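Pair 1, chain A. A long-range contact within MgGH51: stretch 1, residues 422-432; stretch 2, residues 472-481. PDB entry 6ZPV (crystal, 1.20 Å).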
# COMPACT_ATOMS: atom_id res chain seq x y z
N GLY A 422 4.45 -29.34 -8.47
CA GLY A 422 3.12 -28.74 -8.56
C GLY A 422 2.89 -27.58 -7.61
O GLY A 422 1.83 -26.96 -7.71
N THR A 423 3.81 -27.36 -6.71
CA THR A 423 3.68 -26.27 -5.76
C THR A 423 4.22 -24.99 -6.40
O THR A 423 5.25 -25.03 -7.04
CB THR A 423 4.48 -26.54 -4.48
OG1 THR A 423 4.33 -27.88 -4.07
CG2 THR A 423 4.07 -25.58 -3.39
N THR A 424 3.55 -23.88 -6.21
CA THR A 424 4.09 -22.59 -6.61
C THR A 424 4.34 -21.74 -5.36
O THR A 424 3.74 -21.92 -4.31
CB THR A 424 3.18 -21.91 -7.63
OG1 THR A 424 1.91 -21.66 -7.05
CG2 THR A 424 3.05 -22.66 -8.91
N TYR A 425 5.22 -20.76 -5.53
CA TYR A 425 5.76 -19.96 -4.44
C TYR A 425 5.55 -18.48 -4.71
O TYR A 425 5.82 -18.00 -5.84
CB TYR A 425 7.22 -20.31 -4.19
CG TYR A 425 7.40 -21.74 -3.74
CD1 TYR A 425 7.26 -22.10 -2.41
CD2 TYR A 425 7.55 -22.80 -4.63
CE1 TYR A 425 7.33 -23.41 -1.98
CE2 TYR A 425 7.61 -24.14 -4.24
CZ TYR A 425 7.50 -24.44 -2.89
OH TYR A 425 7.57 -25.73 -2.43
N PHE A 426 5.11 -17.80 -3.69
CA PHE A 426 4.87 -16.34 -3.71
C PHE A 426 5.90 -15.72 -2.77
O PHE A 426 5.91 -16.03 -1.57
CB PHE A 426 3.48 -16.10 -3.14
CG PHE A 426 3.04 -14.68 -2.91
CD1 PHE A 426 3.55 -13.65 -3.65
CD2 PHE A 426 2.05 -14.39 -1.97
CE1 PHE A 426 3.09 -12.34 -3.48
CE2 PHE A 426 1.57 -13.10 -1.80
CZ PHE A 426 2.09 -12.08 -2.58
N GLU A 427 6.82 -14.88 -3.28
CA GLU A 427 7.75 -14.15 -2.42
C GLU A 427 7.02 -12.88 -1.98
O GLU A 427 7.23 -11.80 -2.57
CB GLU A 427 9.05 -13.87 -3.15
CG GLU A 427 10.18 -13.53 -2.20
CD GLU A 427 10.92 -14.71 -1.61
OE1 GLU A 427 10.68 -15.86 -1.99
OE2 GLU A 427 11.82 -14.46 -0.72
N GLY A 428 6.11 -13.03 -1.00
CA GLY A 428 5.14 -11.97 -0.72
C GLY A 428 5.67 -10.78 0.02
O GLY A 428 5.01 -9.74 0.07
N GLU A 429 6.85 -10.93 0.66
CA GLU A 429 7.55 -9.79 1.24
C GLU A 429 9.05 -10.10 1.08
O GLU A 429 9.52 -11.13 1.57
CB GLU A 429 7.28 -9.66 2.76
CG GLU A 429 5.82 -9.40 3.10
CD GLU A 429 5.46 -9.35 4.56
OE1 GLU A 429 6.37 -9.01 5.40
OE2 GLU A 429 4.31 -9.70 4.90
N TYR A 430 9.77 -9.13 0.57
CA TYR A 430 11.23 -9.18 0.63
C TYR A 430 11.76 -7.76 0.56
O TYR A 430 11.19 -6.90 -0.09
CB TYR A 430 11.87 -10.08 -0.45
CG TYR A 430 11.69 -9.65 -1.88
CD1 TYR A 430 10.49 -9.80 -2.56
CD2 TYR A 430 12.75 -9.04 -2.56
CE1 TYR A 430 10.34 -9.39 -3.87
CE2 TYR A 430 12.60 -8.62 -3.86
CZ TYR A 430 11.41 -8.79 -4.54
OH TYR A 430 11.29 -8.40 -5.84
N ALA A 431 12.95 -7.58 1.17
CA ALA A 431 13.70 -6.34 1.05
C ALA A 431 15.06 -6.52 1.72
O ALA A 431 15.18 -7.23 2.74
CB ALA A 431 13.02 -5.16 1.77
N ALA A 432 16.06 -5.84 1.17
CA ALA A 432 17.37 -5.69 1.85
C ALA A 432 17.27 -4.49 2.78
O ALA A 432 17.15 -3.36 2.31
CB ALA A 432 18.46 -5.55 0.81
N ASP A 472 9.01 -20.82 -13.34
CA ASP A 472 8.18 -22.01 -13.51
C ASP A 472 7.48 -22.34 -12.21
O ASP A 472 6.35 -22.87 -12.25
CB ASP A 472 8.98 -23.18 -14.07
CG ASP A 472 10.16 -23.63 -13.23
OD1 ASP A 472 10.88 -22.74 -12.70
OD2 ASP A 472 10.38 -24.85 -13.19
N ILE A 473 8.10 -22.10 -11.06
CA ILE A 473 7.51 -22.36 -9.73
C ILE A 473 7.27 -21.07 -8.94
O ILE A 473 6.41 -21.09 -8.05
CB ILE A 473 8.32 -23.38 -8.92
CG1 ILE A 473 9.70 -22.88 -8.52
CG2 ILE A 473 8.32 -24.72 -9.62
CD1 ILE A 473 10.43 -23.76 -7.49
N VAL A 474 8.02 -19.99 -9.14
CA VAL A 474 7.77 -18.70 -8.50
C VAL A 474 6.73 -17.96 -9.33
O VAL A 474 7.02 -17.63 -10.50
CB VAL A 474 9.05 -17.87 -8.34
CG1 VAL A 474 8.69 -16.51 -7.71
CG2 VAL A 474 10.11 -18.59 -7.53
N PHE A 475 5.54 -17.74 -8.79
CA PHE A 475 4.48 -17.12 -9.57
C PHE A 475 4.29 -15.64 -9.29
O PHE A 475 3.63 -14.96 -10.09
CB PHE A 475 3.13 -17.85 -9.45
CG PHE A 475 2.34 -17.61 -8.21
CD1 PHE A 475 2.66 -18.26 -6.99
CD2 PHE A 475 1.29 -16.71 -8.18
CE1 PHE A 475 1.91 -18.07 -5.85
CE2 PHE A 475 0.53 -16.54 -7.02
CZ PHE A 475 0.86 -17.21 -5.86
N ALA A 476 4.83 -15.12 -8.20
CA ALA A 476 4.54 -13.74 -7.76
C ALA A 476 5.61 -13.34 -6.75
O ALA A 476 6.07 -14.18 -5.95
CB ALA A 476 3.15 -13.72 -7.14
N ALA A 477 5.93 -12.06 -6.71
CA ALA A 477 6.96 -11.50 -5.82
C ALA A 477 6.67 -10.03 -5.60
O ALA A 477 6.44 -9.29 -6.56
CB ALA A 477 8.31 -11.71 -6.42
N SER A 478 6.77 -9.59 -4.33
CA SER A 478 6.54 -8.19 -3.97
C SER A 478 7.49 -7.75 -2.86
O SER A 478 7.64 -8.42 -1.81
CB SER A 478 5.07 -7.99 -3.53
OG SER A 478 4.58 -9.02 -2.70
N TYR A 479 8.09 -6.58 -3.07
CA TYR A 479 8.88 -5.88 -2.04
C TYR A 479 7.96 -5.46 -0.88
O TYR A 479 6.78 -5.18 -1.11
CB TYR A 479 9.51 -4.63 -2.69
CG TYR A 479 10.48 -3.82 -1.84
CD1 TYR A 479 10.07 -2.93 -0.88
CD2 TYR A 479 11.85 -3.97 -2.06
CE1 TYR A 479 10.96 -2.17 -0.13
CE2 TYR A 479 12.74 -3.19 -1.33
CZ TYR A 479 12.32 -2.29 -0.37
OH TYR A 479 13.18 -1.52 0.39
N ALA A 480 8.51 -5.33 0.32
CA ALA A 480 7.70 -4.75 1.40
C ALA A 480 8.55 -4.00 2.39
O ALA A 480 9.70 -4.43 2.64
CB ALA A 480 6.90 -5.81 2.11
N PRO A 481 8.01 -2.96 3.05
CA PRO A 481 6.74 -2.32 2.74
C PRO A 481 6.81 -1.48 1.45
O PRO A 481 7.87 -1.02 1.01
CB PRO A 481 6.48 -1.38 3.94
CG PRO A 481 7.37 -1.91 5.01
CD PRO A 481 8.60 -2.45 4.29
O HOH W 1 8.95 -8.12 -7.09
O HOH W 2 16.05 -1.91 0.09

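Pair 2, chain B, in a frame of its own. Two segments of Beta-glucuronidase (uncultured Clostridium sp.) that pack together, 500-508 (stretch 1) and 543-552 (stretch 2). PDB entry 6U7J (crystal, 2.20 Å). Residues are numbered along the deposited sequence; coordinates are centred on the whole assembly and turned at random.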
# COMPACT_ATOMS: atom_id res chain seq x y z
N LYS B 500 -3.32 44.82 2.59
CA LYS B 500 -1.96 44.33 2.46
C LYS B 500 -1.90 43.17 1.46
O LYS B 500 -2.92 42.54 1.17
CB LYS B 500 -1.45 43.87 3.83
CG LYS B 500 -1.22 45.03 4.83
CD LYS B 500 -1.21 44.52 6.25
CE LYS B 500 -1.52 45.63 7.26
NZ LYS B 500 -0.40 46.60 7.32
N PRO B 501 -0.71 42.87 0.93
CA PRO B 501 -0.56 41.64 0.14
C PRO B 501 -0.83 40.41 0.99
O PRO B 501 -0.65 40.42 2.21
CB PRO B 501 0.90 41.69 -0.33
CG PRO B 501 1.38 43.08 -0.08
CD PRO B 501 0.55 43.62 1.04
N VAL B 502 -1.29 39.35 0.32
CA VAL B 502 -1.73 38.11 0.96
C VAL B 502 -0.90 36.94 0.44
O VAL B 502 -0.67 36.82 -0.77
CB VAL B 502 -3.23 37.85 0.73
CG1 VAL B 502 -3.65 36.55 1.39
CG2 VAL B 502 -4.06 39.01 1.27
N ILE B 503 -0.45 36.10 1.37
CA ILE B 503 0.10 34.78 1.07
C ILE B 503 -0.86 33.75 1.65
O ILE B 503 -1.32 33.89 2.79
CB ILE B 503 1.51 34.61 1.67
CG1 ILE B 503 2.47 35.67 1.14
CG2 ILE B 503 2.06 33.22 1.39
CD1 ILE B 503 3.80 35.62 1.85
N VAL B 504 -1.18 32.73 0.86
CA VAL B 504 -1.88 31.56 1.38
C VAL B 504 -0.78 30.63 1.90
O VAL B 504 -0.11 29.94 1.12
CB VAL B 504 -2.77 30.88 0.34
CG1 VAL B 504 -3.49 29.67 0.97
CG2 VAL B 504 -3.81 31.87 -0.22
N THR B 505 -0.55 30.66 3.20
CA THR B 505 0.60 29.97 3.77
C THR B 505 0.37 28.48 3.95
O THR B 505 1.34 27.74 4.17
CB THR B 505 1.00 30.62 5.11
OG1 THR B 505 -0.17 31.02 5.83
CG2 THR B 505 1.91 31.86 4.88
N GLU B 506 -0.88 28.01 3.84
CA GLU B 506 -1.22 26.60 3.99
C GLU B 506 -2.51 26.33 3.23
O GLU B 506 -3.47 27.11 3.32
CB GLU B 506 -1.41 26.19 5.47
CG GLU B 506 -0.14 26.16 6.33
CD GLU B 506 -0.39 25.62 7.74
OE1 GLU B 506 -1.39 24.90 7.94
OE2 GLU B 506 0.41 25.93 8.67
N TYR B 507 -2.53 25.21 2.50
CA TYR B 507 -3.73 24.63 1.91
C TYR B 507 -3.37 23.26 1.35
O TYR B 507 -2.23 23.03 0.96
CB TYR B 507 -4.31 25.54 0.80
CG TYR B 507 -3.44 25.72 -0.44
CD1 TYR B 507 -2.22 26.38 -0.38
CD2 TYR B 507 -3.90 25.29 -1.69
CE1 TYR B 507 -1.45 26.57 -1.53
CE2 TYR B 507 -3.14 25.46 -2.84
CZ TYR B 507 -1.93 26.11 -2.76
OH TYR B 507 -1.18 26.29 -3.91
N GLY B 508 -4.33 22.34 1.33
CA GLY B 508 -4.02 21.00 0.86
C GLY B 508 -4.99 19.97 1.41
O GLY B 508 -6.07 20.30 1.90
N ASP B 543 -5.16 39.85 -7.74
CA ASP B 543 -3.89 40.51 -8.05
C ASP B 543 -3.09 40.88 -6.81
O ASP B 543 -1.94 41.32 -6.95
CB ASP B 543 -4.13 41.76 -8.92
CG ASP B 543 -4.92 42.87 -8.20
OD1 ASP B 543 -5.45 42.66 -7.09
OD2 ASP B 543 -5.01 43.98 -8.76
N PHE B 544 -3.64 40.71 -5.62
CA PHE B 544 -2.96 41.07 -4.38
C PHE B 544 -2.30 39.88 -3.70
O PHE B 544 -1.74 40.03 -2.61
CB PHE B 544 -3.96 41.74 -3.43
CG PHE B 544 -5.18 40.91 -3.19
CD1 PHE B 544 -5.18 39.94 -2.20
CD2 PHE B 544 -6.31 41.08 -3.97
CE1 PHE B 544 -6.30 39.16 -1.98
CE2 PHE B 544 -7.44 40.30 -3.75
CZ PHE B 544 -7.44 39.34 -2.75
N VAL B 545 -2.35 38.70 -4.31
CA VAL B 545 -1.78 37.50 -3.70
C VAL B 545 -0.32 37.40 -4.12
O VAL B 545 -0.00 37.39 -5.31
CB VAL B 545 -2.59 36.26 -4.12
CG1 VAL B 545 -1.79 34.99 -3.89
CG2 VAL B 545 -3.89 36.21 -3.33
N ILE B 546 0.59 37.36 -3.15
CA ILE B 546 2.02 37.38 -3.47
C ILE B 546 2.69 36.03 -3.20
O ILE B 546 3.91 35.92 -3.31
CB ILE B 546 2.76 38.51 -2.75
CG1 ILE B 546 2.47 38.48 -1.25
CG2 ILE B 546 2.37 39.86 -3.33
CD1 ILE B 546 3.58 39.09 -0.39
N GLY B 547 1.93 35.00 -2.87
CA GLY B 547 2.55 33.70 -2.72
C GLY B 547 1.55 32.62 -2.37
O GLY B 547 0.43 32.89 -1.90
N GLU B 548 1.98 31.38 -2.61
CA GLU B 548 1.20 30.20 -2.29
C GLU B 548 2.13 29.16 -1.69
O GLU B 548 3.15 28.79 -2.29
CB GLU B 548 0.48 29.64 -3.54
CG GLU B 548 1.41 29.09 -4.63
CD GLU B 548 0.72 28.97 -5.99
OE1 GLU B 548 0.07 29.96 -6.41
OE2 GLU B 548 0.82 27.89 -6.63
N HIS B 549 1.80 28.68 -0.50
CA HIS B 549 2.59 27.64 0.15
C HIS B 549 1.64 26.49 0.41
O HIS B 549 0.69 26.62 1.20
CB HIS B 549 3.25 28.14 1.44
CG HIS B 549 4.61 28.73 1.23
ND1 HIS B 549 5.49 28.97 2.26
CD2 HIS B 549 5.24 29.14 0.10
CE1 HIS B 549 6.61 29.49 1.78
NE2 HIS B 549 6.48 29.60 0.47
N ILE B 550 1.86 25.38 -0.30
CA ILE B 550 1.08 24.17 -0.09
C ILE B 550 1.46 23.60 1.27
O ILE B 550 2.63 23.66 1.67
CB ILE B 550 1.34 23.17 -1.22
CG1 ILE B 550 0.75 23.70 -2.54
CG2 ILE B 550 0.73 21.81 -0.91
CD1 ILE B 550 1.30 22.99 -3.76
N TRP B 551 0.50 23.07 2.01
CA TRP B 551 0.85 22.54 3.31
C TRP B 551 1.25 21.08 3.21
O TRP B 551 0.54 20.25 2.63
CB TRP B 551 -0.24 22.67 4.37
CG TRP B 551 0.23 21.98 5.66
CD1 TRP B 551 -0.35 20.91 6.28
CD2 TRP B 551 1.41 22.30 6.43
NE1 TRP B 551 0.37 20.57 7.41
CE2 TRP B 551 1.44 21.40 7.53
CE3 TRP B 551 2.41 23.28 6.33
CZ2 TRP B 551 2.44 21.45 8.51
CZ3 TRP B 551 3.41 23.32 7.31
CH2 TRP B 551 3.42 22.41 8.38
N ALA B 552 2.37 20.80 3.86
CA ALA B 552 3.11 19.57 3.94
C ALA B 552 3.87 19.40 2.64
O ALA B 552 3.33 19.02 1.59
CB ALA B 552 2.20 18.41 4.29
O HOH W 3 4.01 28.48 4.53
O HOH W 4 2.83 25.21 3.66
O HOH W 5 0.23 25.24 -5.89

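In both pairs two neighbouring strands run parallel, 9° apart in pair 1 and 12° in pair 2, and 14 central residues superpose to 0.4 Å. The ladder opens identically: Tyr A425 N donates to Ile A473 O (2.8 Å), as Val B502 N does to Phe B544 O (3.0 Å), and the carbonyls of the same two residues accept from Phe A475 N (Tyr A425 O, 3.0 Å) and Ile B546 N (Val B502 O, 2.7 Å). One residue of the second strand is then skipped. The next bonds are Glu A427 N to Ala A476 O (2.9 Å) and Val B504 N to Gly B547 O (3.2 Å). In pair 1 this is a beta bulge, and Phe A475 and Ile B546 are the matched residues that the register passes over, with psi near zero (-16° and 7°) instead of the extended value of a regular strand.

Their side chains leave CA sideways and fill the same region differently. The Phe A475 ring reaches Phe A426, CE1 lying 3.7 Å from Phe A426 CB, with the two ring planes oblique at 43°. Ile B546 does the job with a branch: its CG1 sits 3.7 Å from both Pro B501 CB and Ile B503 CG1. After the bulge the residue is small in both. Ala A476 CB packs 3.5 Å from Phe A426 CD1, while Gly B547 has no side chain, and an ideal CB there would lie a tight 3.5 Å from Ile B503 CG2.

On the other face, Val A474 and Val B545 coincide, both t, yet their surroundings differ. Tyr A425 CD2 meets Ile A473 CD1 at 4.2 Å; at the matched positions, Val B502 CG2 packs 3.8 Å from Phe B544 CD1, at the ring edge. The aromatic thus moves from stretch 1 in pair 1 to stretch 2 in pair 2.

Tyr A430 and Tyr B507 overlay almost exactly, both p, with CB pointing away and the ring end returning. Tyr A430 CE1 rests 4.0 Å from Ala A477 CB. At the position of Ala A477, pair 2 has the longer Glu B548, and one water donates to both Tyr B507 OH (2.6 Å) and Glu B548 OE2 (2.8 Å). In pair 1 a water joins Tyr A430 OH (2.7 Å) to the backbone Ala A477 O (2.8 Å, weak).

At the tyrosine the backbone bonds again: Ala A480 N donates to Tyr A430 O (3.1 Å), and Trp B551 N to Tyr B507 O (2.9 Å). Beside it, Ser A478 OG donates to Gly A428 O (2.9 Å), whereas in pair 2 a water bridges Thr B505 O and His B549 ND1, 2.8 Å from each. The shared part is most of the ladder, with the valine, glutamate and tyrosine at matched positions; bulk is traded around them.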